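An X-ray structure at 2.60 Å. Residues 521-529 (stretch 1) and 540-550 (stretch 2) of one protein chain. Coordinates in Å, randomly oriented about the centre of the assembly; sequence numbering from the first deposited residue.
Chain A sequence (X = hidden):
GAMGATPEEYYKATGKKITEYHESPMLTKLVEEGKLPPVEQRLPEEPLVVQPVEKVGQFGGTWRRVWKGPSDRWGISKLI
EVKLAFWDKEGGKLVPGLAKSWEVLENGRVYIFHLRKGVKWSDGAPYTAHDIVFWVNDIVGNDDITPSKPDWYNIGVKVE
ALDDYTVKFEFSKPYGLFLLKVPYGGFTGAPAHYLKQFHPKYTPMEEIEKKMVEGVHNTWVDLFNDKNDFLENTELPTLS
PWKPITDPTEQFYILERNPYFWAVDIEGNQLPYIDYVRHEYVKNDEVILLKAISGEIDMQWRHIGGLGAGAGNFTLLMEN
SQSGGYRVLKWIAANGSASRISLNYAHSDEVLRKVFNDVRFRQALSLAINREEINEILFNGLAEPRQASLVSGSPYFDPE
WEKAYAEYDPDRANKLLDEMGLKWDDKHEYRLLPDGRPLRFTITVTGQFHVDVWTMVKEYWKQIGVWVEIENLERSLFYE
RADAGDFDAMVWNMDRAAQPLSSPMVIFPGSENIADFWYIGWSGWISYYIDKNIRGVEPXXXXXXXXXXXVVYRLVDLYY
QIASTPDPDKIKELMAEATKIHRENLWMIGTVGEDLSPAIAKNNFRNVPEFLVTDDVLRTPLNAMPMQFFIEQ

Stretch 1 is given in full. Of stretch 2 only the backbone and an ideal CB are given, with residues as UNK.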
# COMPACT_ATOMS: atom_id res chain seq x y z
N GLY A 521 -18.70 -10.42 -15.36
CA GLY A 521 -19.51 -10.82 -16.51
C GLY A 521 -19.30 -9.99 -17.77
O GLY A 521 -19.47 -10.49 -18.87
N TRP A 522 -18.92 -8.72 -17.61
CA TRP A 522 -18.64 -7.85 -18.76
C TRP A 522 -17.21 -7.96 -19.32
O TRP A 522 -16.86 -7.27 -20.28
CB TRP A 522 -18.94 -6.39 -18.41
CG TRP A 522 -20.39 -6.12 -18.11
CD1 TRP A 522 -21.46 -6.68 -18.74
CD2 TRP A 522 -20.92 -5.21 -17.14
NE1 TRP A 522 -22.63 -6.19 -18.20
CE2 TRP A 522 -22.32 -5.28 -17.23
CE3 TRP A 522 -20.35 -4.34 -16.21
CZ2 TRP A 522 -23.17 -4.52 -16.41
CZ3 TRP A 522 -21.19 -3.58 -15.39
CH2 TRP A 522 -22.58 -3.68 -15.50
N SER A 523 -16.39 -8.84 -18.73
CA SER A 523 -14.98 -9.01 -19.15
C SER A 523 -14.80 -9.29 -20.64
O SER A 523 -13.78 -8.91 -21.22
CB SER A 523 -14.32 -10.14 -18.36
OG SER A 523 -14.28 -9.83 -16.97
N GLY A 524 -15.77 -9.96 -21.25
CA GLY A 524 -15.74 -10.22 -22.69
C GLY A 524 -15.73 -8.92 -23.47
O GLY A 524 -14.80 -8.63 -24.23
N TRP A 525 -16.76 -8.11 -23.24
CA TRP A 525 -16.94 -6.83 -23.93
C TRP A 525 -15.86 -5.81 -23.58
O TRP A 525 -15.38 -5.09 -24.45
CB TRP A 525 -18.32 -6.26 -23.62
CG TRP A 525 -19.41 -6.98 -24.36
CD1 TRP A 525 -20.17 -8.01 -23.90
CD2 TRP A 525 -19.84 -6.73 -25.69
NE1 TRP A 525 -21.06 -8.41 -24.87
CE2 TRP A 525 -20.87 -7.64 -25.98
CE3 TRP A 525 -19.45 -5.81 -26.68
CZ2 TRP A 525 -21.53 -7.66 -27.21
CZ3 TRP A 525 -20.10 -5.84 -27.90
CH2 TRP A 525 -21.12 -6.76 -28.16
N ILE A 526 -15.50 -5.74 -22.30
CA ILE A 526 -14.45 -4.83 -21.83
C ILE A 526 -13.13 -5.11 -22.55
O ILE A 526 -12.41 -4.18 -22.92
CB ILE A 526 -14.24 -4.95 -20.30
CG1 ILE A 526 -15.46 -4.38 -19.57
CG2 ILE A 526 -12.99 -4.21 -19.86
CD1 ILE A 526 -15.58 -4.86 -18.14
N SER A 527 -12.83 -6.38 -22.75
CA SER A 527 -11.62 -6.78 -23.45
C SER A 527 -11.74 -6.48 -24.95
O SER A 527 -10.77 -6.05 -25.59
CB SER A 527 -11.37 -8.27 -23.22
OG SER A 527 -10.06 -8.64 -23.60
N TYR A 528 -12.94 -6.69 -25.50
CA TYR A 528 -13.25 -6.34 -26.89
C TYR A 528 -13.11 -4.83 -27.13
O TYR A 528 -12.59 -4.40 -28.16
CB TYR A 528 -14.65 -6.86 -27.26
CG TYR A 528 -15.16 -6.44 -28.63
CD1 TYR A 528 -14.37 -6.58 -29.77
CD2 TYR A 528 -16.45 -5.93 -28.78
CE1 TYR A 528 -14.84 -6.21 -31.02
CE2 TYR A 528 -16.93 -5.55 -30.03
CZ TYR A 528 -16.11 -5.69 -31.15
OH TYR A 528 -16.56 -5.32 -32.39
N TYR A 529 -13.54 -4.03 -26.15
CA TYR A 529 -13.51 -2.57 -26.25
C TYR A 529 -12.08 -2.04 -26.25
O TYR A 529 -11.69 -1.27 -27.13
CB TYR A 529 -14.28 -1.97 -25.08
CG TYR A 529 -14.33 -0.46 -25.05
CD1 TYR A 529 -13.29 0.28 -24.50
CD2 TYR A 529 -15.43 0.22 -25.55
CE1 TYR A 529 -13.34 1.66 -24.46
CE2 TYR A 529 -15.50 1.60 -25.51
CZ TYR A 529 -14.45 2.32 -24.97
OH TYR A 529 -14.51 3.70 -24.93
N UNK A 540 -11.22 -9.70 -34.88
CA UNK A 540 -12.25 -9.91 -35.90
C UNK A 540 -13.54 -10.53 -35.32
O UNK A 540 -14.61 -10.42 -35.93
CB UNK A 540 -11.70 -10.81 -37.01
N UNK A 541 -13.44 -11.15 -34.14
CA UNK A 541 -14.56 -11.85 -33.51
C UNK A 541 -15.21 -11.01 -32.39
O UNK A 541 -14.52 -10.50 -31.51
CB UNK A 541 -14.08 -13.19 -32.95
N UNK A 542 -16.54 -10.90 -32.44
CA UNK A 542 -17.34 -10.20 -31.42
C UNK A 542 -17.82 -11.22 -30.38
O UNK A 542 -18.24 -12.31 -30.76
CB UNK A 542 -18.53 -9.47 -32.05
N UNK A 543 -17.77 -10.86 -29.08
CA UNK A 543 -18.27 -11.78 -28.06
C UNK A 543 -19.76 -11.59 -27.77
O UNK A 543 -20.28 -10.48 -27.91
CB UNK A 543 -17.47 -11.60 -26.77
N UNK A 544 -20.43 -12.67 -27.38
CA UNK A 544 -21.85 -12.63 -27.01
C UNK A 544 -22.00 -12.17 -25.55
O UNK A 544 -21.03 -11.81 -24.89
CB UNK A 544 -22.50 -14.00 -27.21
N UNK A 545 -23.24 -12.19 -25.06
CA UNK A 545 -23.54 -11.82 -23.68
C UNK A 545 -23.99 -10.38 -23.60
O UNK A 545 -23.85 -9.62 -24.57
CB UNK A 545 -22.32 -12.04 -22.78
N UNK A 546 -24.53 -9.97 -22.44
CA UNK A 546 -24.97 -8.59 -22.29
C UNK A 546 -23.80 -7.63 -22.39
O UNK A 546 -22.74 -7.89 -21.84
CB UNK A 546 -25.69 -8.40 -20.95
N UNK A 547 -24.01 -6.53 -23.13
CA UNK A 547 -23.03 -5.46 -23.20
C UNK A 547 -23.17 -4.60 -21.94
O UNK A 547 -24.28 -4.47 -21.41
CB UNK A 547 -23.21 -4.62 -24.47
N UNK A 548 -22.05 -4.03 -21.44
CA UNK A 548 -22.13 -3.14 -20.27
C UNK A 548 -22.71 -1.77 -20.61
O UNK A 548 -22.67 -1.37 -21.77
CB UNK A 548 -20.74 -2.96 -19.65
N UNK A 549 -23.24 -1.05 -19.60
CA UNK A 549 -23.57 0.37 -19.73
C UNK A 549 -22.42 1.18 -20.32
O UNK A 549 -21.26 0.80 -20.22
CB UNK A 549 -23.96 0.94 -18.37
N UNK A 550 -22.75 2.32 -20.94
CA UNK A 550 -21.75 3.17 -21.59
C UNK A 550 -20.81 3.82 -20.56
O UNK A 550 -19.64 4.09 -20.84
CB UNK A 550 -22.44 4.25 -22.42

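Stretch 1 offers Trp 522, Trp 525 and Tyr 528, the latter two on a helix, three aromatic side chains whose CA-to-CB bonds point toward the irregular second stretch.

The CB atoms at 540 and 541 point away and meet nothing of stretch 1, so almost any soluble residue would serve; both are glutamates, and Glu 541 touches only through its backbone, with Glu 541 O 4.3 Å from Tyr 528 CD1.

At 542 the CB points sideways, 4.6 Å from Tyr 528 CZ, with the far end of Trp 525 also near. A small or branched apolar residue would suit. Val 542 places CG2 3.6 Å from Tyr 528 OH and CG1 3.9 Å from Trp 525 CH2.

Position 543 points toward the helix where Gly 524 has no side chain, between Trp 525 and Tyr 528. Its extended backbone, phi -89°, admits alanine, valine or proline. Pro 543 sets CG over one face of the Trp 525 ring, while CD makes a CH-pi contact with Tyr 528, 4.2 Å from CD to the ring centroid.

The CB at 544 points away, favouring a polar residue, here Glu 544.

At 545 phi is +97° and psi 168°, and a CB would jam against the carbonyl O of the residue before. The backbone alone calls for glycine. Gly 545 supplies its carbonyl at the edge of the indole: Trp 525 NE1 donates a hydrogen bond to Gly 545 O at 3.1 Å.

Position 546 has phi -64° and a sideways CB 4.7 Å from Trp 522 NE1; proline or a modest aliphatic would fit. Pro 546 O lies 3.6 Å from Trp 522 CD1, near the ring plane.

At 547 the CB stands 4.1 Å from Trp 525 CE2, so a long aliphatic stem could cover the indole. Glu 547 does so with CG over the face opposite Pro 543, sandwiching the ring; its CA adds a CH-pi contact, 3.9 Å from the five-membered ring centroid.

The CB at 548 sits tightly, 3.4 Å from Trp 522 CD2, favouring a compact apolar residue. Pro 548 lays CB over the Trp 522 five-membered ring and brings CD 3.5 Å from Trp 525 CB, bridging the two tryptophans.

Position 549 precedes a helix, and its CB meets nothing; serine, aspartate or proline would be plausible. Pro 549 reaches the indole through its ring, with CD 3.5 Å from Trp 522 CZ2.

The CB at 550 points away from stretch 1, suiting a polar residue: Glu 550.

Stretch 2, residues 540-550: EEVPEGPEPPE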
# COMPACT_ATOMS: atom_id res chain seq x y z
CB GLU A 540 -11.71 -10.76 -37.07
CG GLU A 540 -11.07 -12.10 -36.70
CD GLU A 540 -10.72 -12.96 -37.91
OE1 GLU A 540 -11.38 -12.85 -38.95
OE2 GLU A 540 -9.76 -13.76 -37.80
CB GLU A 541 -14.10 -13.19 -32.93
CG GLU A 541 -13.47 -14.15 -33.93
CD GLU A 541 -14.47 -14.80 -34.88
OE1 GLU A 541 -15.68 -14.82 -34.58
OE2 GLU A 541 -14.03 -15.30 -35.94
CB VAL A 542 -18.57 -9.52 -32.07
CG1 VAL A 542 -19.44 -8.84 -31.02
CG2 VAL A 542 -18.13 -8.51 -33.12
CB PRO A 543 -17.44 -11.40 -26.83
CG PRO A 543 -17.23 -9.93 -26.99
CD PRO A 543 -17.23 -9.63 -28.47
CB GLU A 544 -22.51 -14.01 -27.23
CG GLU A 544 -22.25 -15.08 -26.18
CD GLU A 544 -20.96 -15.87 -26.40
OE1 GLU A 544 -20.95 -17.09 -26.12
OE2 GLU A 544 -19.96 -15.28 -26.86
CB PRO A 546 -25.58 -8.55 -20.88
CG PRO A 546 -25.77 -9.97 -20.48
CD PRO A 546 -24.69 -10.73 -21.18
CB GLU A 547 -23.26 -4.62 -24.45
CG GLU A 547 -22.09 -3.73 -24.83
CD GLU A 547 -22.28 -3.02 -26.15
OE1 GLU A 547 -23.35 -3.18 -26.78
OE2 GLU A 547 -21.35 -2.29 -26.57
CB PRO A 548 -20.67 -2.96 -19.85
CG PRO A 548 -19.88 -3.27 -21.08
CD PRO A 548 -20.65 -4.33 -21.80
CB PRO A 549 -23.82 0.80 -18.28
CG PRO A 549 -24.26 -0.43 -17.57
CD PRO A 549 -23.63 -1.60 -18.28
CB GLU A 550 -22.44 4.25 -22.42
CG GLU A 550 -21.56 4.86 -23.51
CD GLU A 550 -21.08 3.83 -24.52
OE1 GLU A 550 -21.86 2.91 -24.85
OE2 GLU A 550 -19.93 3.94 -24.99
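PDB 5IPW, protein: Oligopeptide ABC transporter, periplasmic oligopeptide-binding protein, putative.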